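Local atomic coordinates of GH86A beta-porphyranase (Bacteroides plebeius, PDB entry 4AW7), a protein that hydrolyses the sulfated red-algal polysaccharide porphyran, cutting between beta-D-galactopyranose and alpha-L-galactopyranose-6-sulfate to give mostly disaccharides. Residues K58-D62 with Y63-L67; Q112-Q115 with G116-V120; S36-R40 with S41-N45; F156-Q159 with G160-R164; F555-Q558 with L559-N562. All coordinates share one frame; numbering follows the deposited sequence. Where two conformers were deposited one is given.

Contact 1 of 5, residues K58-D62 with Y63-L67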
# COMPACT_ATOMS: atom_id res chain seq x y z
N LYS A 58 -11.21 15.56 -17.04
CA LYS A 58 -12.63 15.44 -16.77
C LYS A 58 -12.90 14.22 -15.87
O LYS A 58 -13.67 14.31 -14.94
CB LYS A 58 -13.44 15.36 -18.07
CG LYS A 58 -14.96 15.18 -17.84
CD LYS A 58 -15.68 15.08 -19.18
CE LYS A 58 -16.87 14.13 -19.14
NZ LYS A 58 -17.88 14.50 -18.11
N PHE A 59 -12.29 13.09 -16.18
CA PHE A 59 -12.42 11.88 -15.35
C PHE A 59 -12.01 12.20 -13.89
O PHE A 59 -12.69 11.80 -12.94
CB PHE A 59 -11.56 10.77 -15.93
CG PHE A 59 -11.23 9.70 -14.93
CD1 PHE A 59 -12.10 8.65 -14.69
CD2 PHE A 59 -10.05 9.75 -14.22
CE1 PHE A 59 -11.81 7.71 -13.71
CE2 PHE A 59 -9.75 8.79 -13.28
CZ PHE A 59 -10.63 7.79 -13.02
N LEU A 60 -10.89 12.89 -13.71
CA LEU A 60 -10.44 13.18 -12.35
C LEU A 60 -11.47 13.94 -11.57
O LEU A 60 -11.68 13.68 -10.38
CB LEU A 60 -9.11 13.92 -12.34
CG LEU A 60 -7.90 13.19 -12.97
CD1 LEU A 60 -6.74 14.16 -13.15
CD2 LEU A 60 -7.43 11.98 -12.13
N ALA A 61 -12.07 14.95 -12.18
CA ALA A 61 -13.12 15.73 -11.50
C ALA A 61 -14.38 14.90 -11.27
O ALA A 61 -14.95 14.95 -10.18
CB ALA A 61 -13.45 17.01 -12.31
N ASP A 62 -14.81 14.15 -12.27
CA ASP A 62 -16.06 13.38 -12.21
C ASP A 62 -15.96 12.30 -11.12
O ASP A 62 -16.94 12.04 -10.47
CB ASP A 62 -16.35 12.69 -13.54
CG ASP A 62 -16.85 13.60 -14.62
OD1 ASP A 62 -17.27 14.72 -14.31
OD2 ASP A 62 -16.83 13.15 -15.80
N TYR A 63 -14.79 11.70 -10.95
CA TYR A 63 -14.65 10.56 -10.04
C TYR A 63 -13.94 10.93 -8.77
O TYR A 63 -13.82 10.08 -7.88
CB TYR A 63 -13.97 9.41 -10.75
CG TYR A 63 -14.85 8.74 -11.77
CD1 TYR A 63 -14.95 9.21 -13.05
CD2 TYR A 63 -15.53 7.58 -11.45
CE1 TYR A 63 -15.75 8.61 -13.99
CE2 TYR A 63 -16.33 6.96 -12.39
CZ TYR A 63 -16.43 7.47 -13.66
OH TYR A 63 -17.22 6.87 -14.60
N GLN A 64 -13.43 12.16 -8.66
CA GLN A 64 -12.75 12.68 -7.46
C GLN A 64 -11.45 11.93 -7.16
O GLN A 64 -11.27 11.33 -6.08
CB GLN A 64 -13.71 12.64 -6.27
CG GLN A 64 -15.01 13.30 -6.61
CD GLN A 64 -16.10 13.00 -5.59
OE1 GLN A 64 -15.93 12.23 -4.59
NE2 GLN A 64 -17.20 13.74 -5.76
N VAL A 65 -10.57 11.96 -8.15
CA VAL A 65 -9.36 11.17 -8.18
C VAL A 65 -8.14 12.12 -8.25
O VAL A 65 -8.20 13.17 -8.90
CB VAL A 65 -9.41 10.22 -9.40
CG1 VAL A 65 -8.12 9.40 -9.56
CG2 VAL A 65 -10.60 9.31 -9.23
N GLY A 66 -7.04 11.73 -7.61
CA GLY A 66 -5.78 12.48 -7.59
C GLY A 66 -4.68 11.78 -8.35
O GLY A 66 -4.86 10.74 -9.00
N LEU A 67 -3.51 12.42 -8.26
CA LEU A 67 -2.29 11.91 -8.92
C LEU A 67 -1.29 11.50 -7.86
O LEU A 67 -1.40 11.93 -6.71
CB LEU A 67 -1.69 13.02 -9.79
CG LEU A 67 -2.70 13.68 -10.73
CD1 LEU A 67 -1.96 14.86 -11.40
CD2 LEU A 67 -3.32 12.73 -11.76
O HOH W 1 -17.31 14.87 -8.71

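Contact 2 of 5, residues Q112-Q115 with G116-V120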
# COMPACT_ATOMS: atom_id res chain seq x y z
N GLN A 112 21.15 5.02 -19.26
CA GLN A 112 21.16 6.46 -19.50
C GLN A 112 21.09 7.28 -18.24
O GLN A 112 21.42 8.46 -18.23
CB GLN A 112 19.98 6.85 -20.43
CG GLN A 112 20.12 6.35 -21.88
CD GLN A 112 19.71 4.92 -22.13
OE1 GLN A 112 19.05 4.30 -21.32
NE2 GLN A 112 20.13 4.37 -23.26
N HIS A 113 20.67 6.63 -17.14
CA HIS A 113 20.45 7.27 -15.87
C HIS A 113 21.44 6.92 -14.79
O HIS A 113 21.79 7.75 -13.99
CB HIS A 113 19.02 7.00 -15.39
CG HIS A 113 17.97 7.43 -16.36
ND1 HIS A 113 16.70 6.90 -16.36
CD2 HIS A 113 18.01 8.33 -17.38
CE1 HIS A 113 16.00 7.47 -17.34
NE2 HIS A 113 16.78 8.32 -17.98
N ILE A 114 21.80 5.63 -14.71
CA ILE A 114 22.79 5.16 -13.76
C ILE A 114 23.70 4.17 -14.50
O ILE A 114 23.25 3.50 -15.42
CB ILE A 114 22.17 4.54 -12.49
CG1 ILE A 114 23.22 4.30 -11.40
CG2 ILE A 114 21.38 3.26 -12.83
CD1 ILE A 114 22.65 3.87 -10.05
N GLN A 115 24.99 4.15 -14.16
CA GLN A 115 25.95 3.26 -14.82
C GLN A 115 27.15 3.13 -13.92
O GLN A 115 27.42 3.98 -13.08
CB GLN A 115 26.33 3.84 -16.20
CG GLN A 115 27.34 3.05 -17.04
CD GLN A 115 26.89 1.65 -17.33
OE1 GLN A 115 26.86 0.81 -16.42
NE2 GLN A 115 26.58 1.35 -18.60
N GLY A 116 27.89 2.04 -14.10
CA GLY A 116 29.16 1.91 -13.40
C GLY A 116 30.03 3.14 -13.64
O GLY A 116 30.06 3.69 -14.73
N GLY A 117 30.71 3.55 -12.58
CA GLY A 117 31.65 4.65 -12.68
C GLY A 117 31.04 6.01 -12.45
O GLY A 117 31.74 7.01 -12.37
N ILE A 118 29.71 6.07 -12.31
CA ILE A 118 29.02 7.34 -12.05
C ILE A 118 29.51 8.01 -10.77
O ILE A 118 29.77 7.35 -9.76
CB ILE A 118 27.47 7.13 -12.02
CG1 ILE A 118 26.74 8.46 -12.14
CG2 ILE A 118 27.04 6.31 -10.83
CD1 ILE A 118 25.26 8.28 -12.46
N ASP A 119 29.61 9.35 -10.83
CA ASP A 119 29.93 10.16 -9.67
C ASP A 119 28.62 10.33 -8.87
O ASP A 119 27.76 11.13 -9.22
CB ASP A 119 30.52 11.51 -10.12
CG ASP A 119 30.84 12.45 -8.96
OD1 ASP A 119 30.41 12.23 -7.82
OD2 ASP A 119 31.61 13.44 -9.19
N VAL A 120 28.49 9.55 -7.82
CA VAL A 120 27.28 9.50 -7.03
C VAL A 120 27.01 10.84 -6.31
O VAL A 120 25.87 11.28 -6.20
CB VAL A 120 27.42 8.36 -6.00
CG1 VAL A 120 26.35 8.39 -5.04
CG2 VAL A 120 27.45 6.97 -6.68

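Contact 3 of 5, residues S36-R40 with S41-N45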
# COMPACT_ATOMS: atom_id res chain seq x y z
N SER A 36 -8.24 10.67 12.15
CA SER A 36 -9.52 9.99 11.93
C SER A 36 -10.03 10.12 10.50
O SER A 36 -10.51 9.15 9.91
CB SER A 36 -10.59 10.48 12.91
OG SER A 36 -11.84 9.88 12.68
N GLU A 37 -9.99 11.34 9.96
CA GLU A 37 -10.51 11.59 8.62
C GLU A 37 -9.85 10.71 7.59
O GLU A 37 -8.62 10.61 7.55
CB GLU A 37 -10.28 13.05 8.25
CG GLU A 37 -11.07 14.10 9.00
CD GLU A 37 -12.47 14.34 8.47
OE1 GLU A 37 -12.88 13.73 7.48
OE2 GLU A 37 -13.17 15.19 9.07
N LEU A 38 -10.64 10.18 6.68
CA LEU A 38 -10.11 9.52 5.49
C LEU A 38 -9.43 10.55 4.60
O LEU A 38 -10.02 11.60 4.27
CB LEU A 38 -11.23 8.85 4.70
CG LEU A 38 -10.81 8.08 3.45
CD1 LEU A 38 -9.84 6.93 3.77
CD2 LEU A 38 -12.02 7.54 2.74
N ASP A 39 -8.20 10.28 4.21
CA ASP A 39 -7.48 11.12 3.27
C ASP A 39 -7.61 10.48 1.90
O ASP A 39 -6.87 9.56 1.54
CB ASP A 39 -6.00 11.30 3.68
CG ASP A 39 -5.29 12.30 2.84
OD1 ASP A 39 -5.75 12.54 1.71
OD2 ASP A 39 -4.25 12.83 3.32
N ARG A 40 -8.58 10.96 1.12
CA ARG A 40 -8.81 10.36 -0.19
C ARG A 40 -7.56 10.41 -1.07
O ARG A 40 -7.34 9.51 -1.87
CB ARG A 40 -9.98 11.04 -0.90
CG ARG A 40 -11.34 10.72 -0.32
CD ARG A 40 -12.46 11.41 -1.14
NE ARG A 40 -12.42 11.03 -2.54
CZ ARG A 40 -12.96 9.93 -3.04
NH1 ARG A 40 -13.68 9.10 -2.28
NH2 ARG A 40 -12.80 9.64 -4.33
N SER A 41 -6.77 11.49 -0.93
CA SER A 41 -5.58 11.66 -1.74
C SER A 41 -4.50 10.63 -1.48
O SER A 41 -3.53 10.55 -2.22
CB SER A 41 -5.00 13.04 -1.59
OG SER A 41 -4.22 13.17 -0.40
N LYS A 42 -4.63 9.86 -0.41
CA LYS A 42 -3.70 8.75 -0.15
C LYS A 42 -4.06 7.48 -0.86
O LYS A 42 -3.24 6.56 -0.87
CB LYS A 42 -3.53 8.53 1.37
CG LYS A 42 -2.75 9.66 2.03
CD LYS A 42 -2.51 9.46 3.51
CE LYS A 42 -1.57 10.52 4.09
NZ LYS A 42 -1.17 10.17 5.48
N TYR A 43 -5.23 7.41 -1.49
CA TYR A 43 -5.80 6.17 -2.03
C TYR A 43 -6.36 6.26 -3.42
O TYR A 43 -6.06 5.43 -4.28
CB TYR A 43 -6.89 5.61 -1.08
CG TYR A 43 -6.37 5.41 0.31
CD1 TYR A 43 -5.45 4.38 0.59
CD2 TYR A 43 -6.68 6.26 1.34
CE1 TYR A 43 -4.89 4.24 1.84
CE2 TYR A 43 -6.13 6.13 2.60
CZ TYR A 43 -5.23 5.10 2.85
OH TYR A 43 -4.66 5.02 4.11
N PHE A 44 -7.26 7.23 -3.65
CA PHE A 44 -8.03 7.29 -4.88
C PHE A 44 -7.31 8.12 -5.92
O PHE A 44 -7.60 9.31 -6.11
CB PHE A 44 -9.47 7.75 -4.58
CG PHE A 44 -10.14 6.89 -3.55
CD1 PHE A 44 -10.30 5.52 -3.78
CD2 PHE A 44 -10.48 7.38 -2.30
CE1 PHE A 44 -10.82 4.70 -2.80
CE2 PHE A 44 -11.02 6.55 -1.35
CZ PHE A 44 -11.18 5.21 -1.62
N ASN A 45 -6.32 7.48 -6.51
CA ASN A 45 -5.37 8.07 -7.45
C ASN A 45 -5.31 7.18 -8.67
O ASN A 45 -5.67 6.00 -8.63
CB ASN A 45 -3.98 8.17 -6.81
CG ASN A 45 -3.98 9.05 -5.57
OD1 ASN A 45 -4.51 10.16 -5.62
ND2 ASN A 45 -3.42 8.58 -4.45

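Contact 4 of 5, residues F156-Q159 with G160-R164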
# COMPACT_ATOMS: atom_id res chain seq x y z
N PHE A 156 24.90 -2.80 -18.08
CA PHE A 156 25.59 -2.24 -16.92
C PHE A 156 27.01 -2.77 -16.81
O PHE A 156 27.24 -3.99 -16.95
CB PHE A 156 24.81 -2.57 -15.64
CG PHE A 156 23.55 -1.78 -15.44
CD1 PHE A 156 23.51 -0.41 -15.64
CD2 PHE A 156 22.38 -2.40 -15.01
CE1 PHE A 156 22.34 0.32 -15.38
CE2 PHE A 156 21.22 -1.67 -14.78
CZ PHE A 156 21.20 -0.31 -14.97
N THR A 157 27.95 -1.87 -16.51
CA THR A 157 29.37 -2.23 -16.38
C THR A 157 29.75 -2.66 -14.98
O THR A 157 30.88 -3.12 -14.74
CB THR A 157 30.27 -1.07 -16.81
OG1 THR A 157 29.99 0.04 -15.96
CG2 THR A 157 30.02 -0.75 -18.30
N VAL A 158 28.83 -2.51 -14.04
CA VAL A 158 28.89 -3.04 -12.68
C VAL A 158 27.55 -3.75 -12.49
O VAL A 158 26.51 -3.20 -12.92
CB VAL A 158 29.07 -1.89 -11.63
CG1 VAL A 158 29.02 -2.37 -10.20
CG2 VAL A 158 30.36 -1.17 -11.89
N GLN A 159 27.58 -4.95 -11.91
CA GLN A 159 26.39 -5.79 -11.84
C GLN A 159 26.28 -6.46 -10.49
O GLN A 159 27.12 -6.30 -9.60
CB GLN A 159 26.41 -6.81 -13.00
CG GLN A 159 26.33 -6.20 -14.40
CD GLN A 159 26.33 -7.27 -15.46
OE1 GLN A 159 27.02 -8.29 -15.30
NE2 GLN A 159 25.54 -7.12 -16.47
N GLY A 160 25.17 -7.15 -10.28
CA GLY A 160 25.02 -7.95 -9.08
C GLY A 160 24.98 -7.11 -7.82
O GLY A 160 24.47 -5.99 -7.79
N GLN A 161 25.51 -7.65 -6.73
CA GLN A 161 25.56 -6.98 -5.44
C GLN A 161 26.22 -5.62 -5.55
O GLN A 161 25.75 -4.66 -4.93
CB GLN A 161 26.31 -7.86 -4.42
CG GLN A 161 26.41 -7.24 -2.99
CD GLN A 161 27.03 -8.16 -1.95
OE1 GLN A 161 26.88 -9.39 -2.01
NE2 GLN A 161 27.71 -7.57 -0.96
N ALA A 162 27.32 -5.50 -6.28
CA ALA A 162 27.99 -4.23 -6.41
C ALA A 162 27.05 -3.19 -7.05
O ALA A 162 27.09 -2.03 -6.65
CB ALA A 162 29.31 -4.38 -7.23
N MET A 163 26.27 -3.57 -8.04
CA MET A 163 25.30 -2.64 -8.62
C MET A 163 24.15 -2.35 -7.68
O MET A 163 23.72 -1.19 -7.62
CB MET A 163 24.81 -3.11 -9.99
CG MET A 163 23.77 -2.20 -10.60
SD MET A 163 24.23 -0.46 -10.71
CE MET A 163 24.80 -0.31 -12.41
N ARG A 164 23.66 -3.33 -6.94
CA ARG A 164 22.62 -3.00 -5.92
C ARG A 164 23.13 -1.96 -4.96
O ARG A 164 22.45 -0.99 -4.63
CB ARG A 164 22.19 -4.22 -5.10
CG ARG A 164 21.37 -5.20 -5.90
CD ARG A 164 20.81 -6.40 -5.09
NE ARG A 164 21.80 -7.43 -4.66
CZ ARG A 164 22.29 -8.44 -5.40
NH1 ARG A 164 21.99 -8.59 -6.67
NH2 ARG A 164 23.19 -9.27 -4.89

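Contact 5 of 5, residues F555-Q558 with L559-N562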
# COMPACT_ATOMS: atom_id res chain seq x y z
N PHE A 555 -6.89 -10.65 21.40
CA PHE A 555 -6.96 -11.10 22.78
C PHE A 555 -7.55 -9.98 23.63
O PHE A 555 -7.67 -8.84 23.19
CB PHE A 555 -5.58 -11.56 23.28
CG PHE A 555 -4.54 -10.48 23.27
CD1 PHE A 555 -4.42 -9.58 24.31
CD2 PHE A 555 -3.67 -10.32 22.18
CE1 PHE A 555 -3.50 -8.58 24.29
CE2 PHE A 555 -2.74 -9.33 22.18
CZ PHE A 555 -2.64 -8.44 23.22
N ASP A 556 -7.89 -10.30 24.86
CA ASP A 556 -8.50 -9.32 25.76
C ASP A 556 -7.49 -8.23 26.12
O ASP A 556 -6.42 -8.48 26.68
CB ASP A 556 -9.02 -10.04 27.01
CG ASP A 556 -10.01 -9.22 27.81
OD1 ASP A 556 -9.90 -8.00 27.83
OD2 ASP A 556 -10.90 -9.86 28.44
N ILE A 557 -7.85 -6.98 25.83
CA ILE A 557 -6.99 -5.83 26.16
C ILE A 557 -6.62 -5.78 27.61
O ILE A 557 -5.59 -5.24 27.99
CB ILE A 557 -7.68 -4.50 25.75
CG1 ILE A 557 -6.68 -3.34 25.76
CG2 ILE A 557 -8.94 -4.21 26.62
CD1 ILE A 557 -7.31 -2.01 25.22
N GLN A 558 -7.48 -6.35 28.46
CA GLN A 558 -7.27 -6.36 29.87
C GLN A 558 -6.01 -7.14 30.30
O GLN A 558 -5.48 -6.94 31.39
CB GLN A 558 -8.57 -6.80 30.61
CG GLN A 558 -9.88 -5.93 30.26
CD GLN A 558 -9.72 -4.46 30.60
OE1 GLN A 558 -8.91 -4.09 31.43
NE2 GLN A 558 -10.53 -3.57 29.93
N LEU A 559 -5.47 -7.97 29.41
CA LEU A 559 -4.18 -8.63 29.65
C LEU A 559 -2.99 -7.71 29.56
O LEU A 559 -1.90 -8.04 30.02
CB LEU A 559 -3.97 -9.81 28.69
CG LEU A 559 -4.96 -10.97 28.82
CD1 LEU A 559 -4.72 -12.02 27.72
CD2 LEU A 559 -4.87 -11.61 30.21
N LEU A 560 -3.15 -6.55 28.92
CA LEU A 560 -2.07 -5.61 28.77
C LEU A 560 -1.96 -4.72 30.01
O LEU A 560 -2.96 -4.31 30.59
CB LEU A 560 -2.26 -4.72 27.54
CG LEU A 560 -2.22 -5.45 26.22
CD1 LEU A 560 -2.53 -4.50 25.08
CD2 LEU A 560 -0.87 -6.15 26.00
N LYS A 561 -0.73 -4.39 30.32
CA LYS A 561 -0.42 -3.41 31.36
C LYS A 561 0.07 -2.11 30.79
O LYS A 561 0.58 -2.05 29.65
CB LYS A 561 0.60 -3.98 32.36
CG LYS A 561 0.08 -5.26 33.08
CD LYS A 561 -1.24 -4.94 33.88
CE LYS A 561 -1.72 -6.01 34.82
NZ LYS A 561 -3.05 -5.64 35.44
N ASN A 562 0.01 -1.04 31.57
CA ASN A 562 0.60 0.22 31.14
C ASN A 562 2.12 0.14 31.20
O ASN A 562 2.68 -0.25 32.22
CB ASN A 562 0.08 1.35 32.02
CG ASN A 562 -1.38 1.59 31.83
OD1 ASN A 562 -1.85 1.78 30.70
ND2 ASN A 562 -2.16 1.53 32.92
O HOH W 2 -4.88 -4.88 33.18

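Contact 1 of 5, residues K58-D62 with Y63-L67
Phe59 and Tyr63, one turn apart near the C-terminal end of helix 54-63, meet ring against ring where the first beta-alpha-beta unit of the parallel catalytic barrel turns from helix into strand 66-71. Their planes lie 30° apart but are slid past one another, and overlap is slight: the centroids are 4.9 Å apart, while Phe59 CD1 comes within 3.3 Å of Tyr63 CD1 and Phe59 CE1 lies over one face of the tyrosine ring. With CG anti to the backbone N (chi1 159°), Phe59 also brings the far end of its ring to Val65, Phe59 CZ lying 4.1 Å from Val65 CG2. Leu60 continues the apolar strip, Leu60 CD2 packing 3.7 Å from Val65 CG1 and Leu60 CD1 reaching Leu67 CD2.

The backbone of the helix end carries these side chains. Tyr63 N donates to Phe59 O in the last helical turn; then Gln64 takes positive phi, and Val65 N closes on Leu60 O at 3.0 Å, in the carbonyl plane on a lone pair, with Gln64 N adding a weak second bond. Farther out, Phe362 of helix 359-365 touches Tyr63 and Val65, Ile46 of strand 45-46 backs Phe59, Leu60 and Val65, and Gln64 OE1 accepts from Asn367 N. Within the helix, Lys58 NZ bridges to Asp62 OD2 at 2.9 Å, using the syn lone pair of the carboxylate.

Contact 2 of 5, residues Q112-Q115 with G116-V120
Gln115 to Ile118 form a type II beta turn, closed by Ile118 N donating to Gln115 O at 3.2 Å, with Gly116 and Gly117 at the two corners. Gly117 has the positive phi (88°) of the third position, where a side chain would collide with the carbonyl oxygen of Gly116, which calls for glycine. The turn lies in the loop that leads from strand 104-106 of the catalytic barrel to helix 120-132.

The Gln115 side chain folds back on its own backbone, whose N is buried here with no partner in the model. CG is anti to that N, and a bend at chi2 (58°) returns the amide to the next peptide, where Gln115 OE1 accepts from Gly116 N at 2.8 Å on an in-plane lone pair. The same oxygen takes a second N-H from Thr157, and NE2 donates to Gly155 O, a grip that ties the turn to the loop before helix 160-179. A leucine here would probably leave the N-H groups of Gly116 and Thr157 without their shared acceptor and weaken the link between turn and loop.

Ile118 packs on the start of the turn: its CB and CG2 both lie 3.3 Å from Gln115 O, its CG2 is 4.4 Å from Ile114 CG1, and Leu166 of helix 160-179 also touches it. At the end of the CG1 branch, Ile118 CD1 reaches 3.8 Å from His113 O.

Contact 3 of 5, residues S36-R40 with S41-N45
Arg40 lays its guanidinium against the ring of Phe44, four residues on. From Arg40 CB, 4.0 Å from Phe44 CD2 and at the ring's edge, the chain runs through CG, also beside CD2, and then bends at chi3 (57°), which turns NE, still near Phe44 CD2, and the flat end so that one guanidinium face receives that atom. Arg40 CZ stands 3.6 Å from Phe44 CD2, which lies over the centre of the face, with the two planes 21° apart. At the tip Arg40 NH1 is 3.6 Å from Phe44 CD2 and donates to the carbonyls of Val368 and Trp365, while NH2, near Phe44 CB, donates to Gln64 O; three main-chain oxygens thus fix the group's rotation.

The backbone here is also hydrogen-bonded. Arg40 O accepts twice, from Phe44 N at 2.9 Å almost in line with the C=O bond, and from Tyr43 N well above the carbonyl plane. Just before it, Asp39 OD1 takes Ser41 OG at 2.7 Å on the syn side, somewhat out of the carboxylate plane, and, weakly, Ser41 N. The Lys42 chain crosses Asp39 at about a right angle, Lys42 CE 3.6 Å from Asp39 OD2, but sends its ammonium on to the carbonyls of Leu311 and Gln308. Leu38 CD1 rests 4.0 Å from Tyr43 CE2, and Tyr43 OH is bonded to Leu304 O.

Asn45 ND2 donates to Ser41 O. The backbone bonds from Asp39 to Phe44 form consecutive turns, with an inverse gamma turn centred on Phe44, leading into strand 45-46 at the start of the parallel catalytic barrel.

Contact 4 of 5, residues F156-Q159 with G160-R164
Phe156 takes the methyl of Met163 onto one face of its ring, a CH-pi and Met-aromatic contact at the start of helix 160-179, the helix that follows strand 136-142 in the catalytic barrel. Met163 leaves the helix with CG anti to the backbone N (chi1 178°), then bends at chi2 (53°) and again at chi3, bringing CE to the ring. Met163 CE sits 3.8 Å from the Phe156 ring centroid, displaced toward the rim and nearest to Phe156 CD1, at 3.5 Å. Met163 SD stands above the same face at the longer distance of 4.9 Å from the Phe156 centroid. An alanine in place of Phe156 is likely to strip the methionine methyl of its aromatic platform and leave the thioether less restrained, though Val158 O also lies 3.4 Å from Met163 CE.

Val158 packs on the first turn of the helix: Val158 CG1, anti to its own N, is 3.6 Å from Ala162 CB, and Val158 O lies 3.4 Å from Met163 CB. Positive phi at Gly160, where a CB would clash with Gln159 O, lets the chain swing into the helix. Gln159 NE2 is held by Asp153 O outside, and Met163 N donates to Gln159 O at 3.3 Å, from well above the carbonyl plane.

Contact 5 of 5, residues F555-Q558 with L559-N562
Phe555 and Leu560 cross at about a right angle beside a short 3-10 turn that connects strands 546-555 and 563-570 in the C-terminal domain, their side chains lying between two beta sheets. Leu560 comes to the edge of the ring, Leu560 CG close to the ring plane and 3.9 Å from Phe555 CE1, while its methyl CD2 reaches CE1 and CZ. Phe555 holds CG between its own N and carbonyl carbon (chi1 62°), which places the ring beside the leucines that follow. Leu559 approaches obliquely, Leu559 CD1 being 4.2 Å from Phe555 CD1. The buried Ile557 meets the other methyl of Leu560, with Ile557 CG1 4.4 Å from Leu560 CD1. From one sheet Ala505 touches Phe555, Ile557 and Leu560, and Val585 lies against Ile557 and Leu560; from the other, Ile525 lies against Phe555 and both leucines.

Two backbone bonds of the 3-10 type keep the leucines in place, Leu559 N to Asp556 O and Leu560 N to Ile557 O. The turn opens with an Asx turn, as Asp556 OD1 accepts from Gln558 N at 3.0 Å. A water links three groups, donating to Gln558 O at 2.8 Å and to Leu560 O, and accepting from Lys561 NZ at 3.0 Å.

How the contacts relate
The five contacts fall into two touching pairs and one that stands apart. Contacts 1 and 3 adjoin at the beginning of the barrel, where Gly66 N meets Phe44 O and an arginine adds a second tie. Contacts 2 and 4 join two other barrel loops through a glutamine; His113 of contact 2 lies about 5 Å, and Phe156 of contact 4 about 9 Å, from the side chain of substrate-binding His108. Contact 5 belongs to the C-terminal domain. Contact 1 is a surface helix end; the others are partly buried and none is wholly core. Contact 3, nearest the chain's centre, is rich in charged and polar bonds, contact 2 relies on a glutamine amide, and contacts 4 and 5 mainly on apolar side chains.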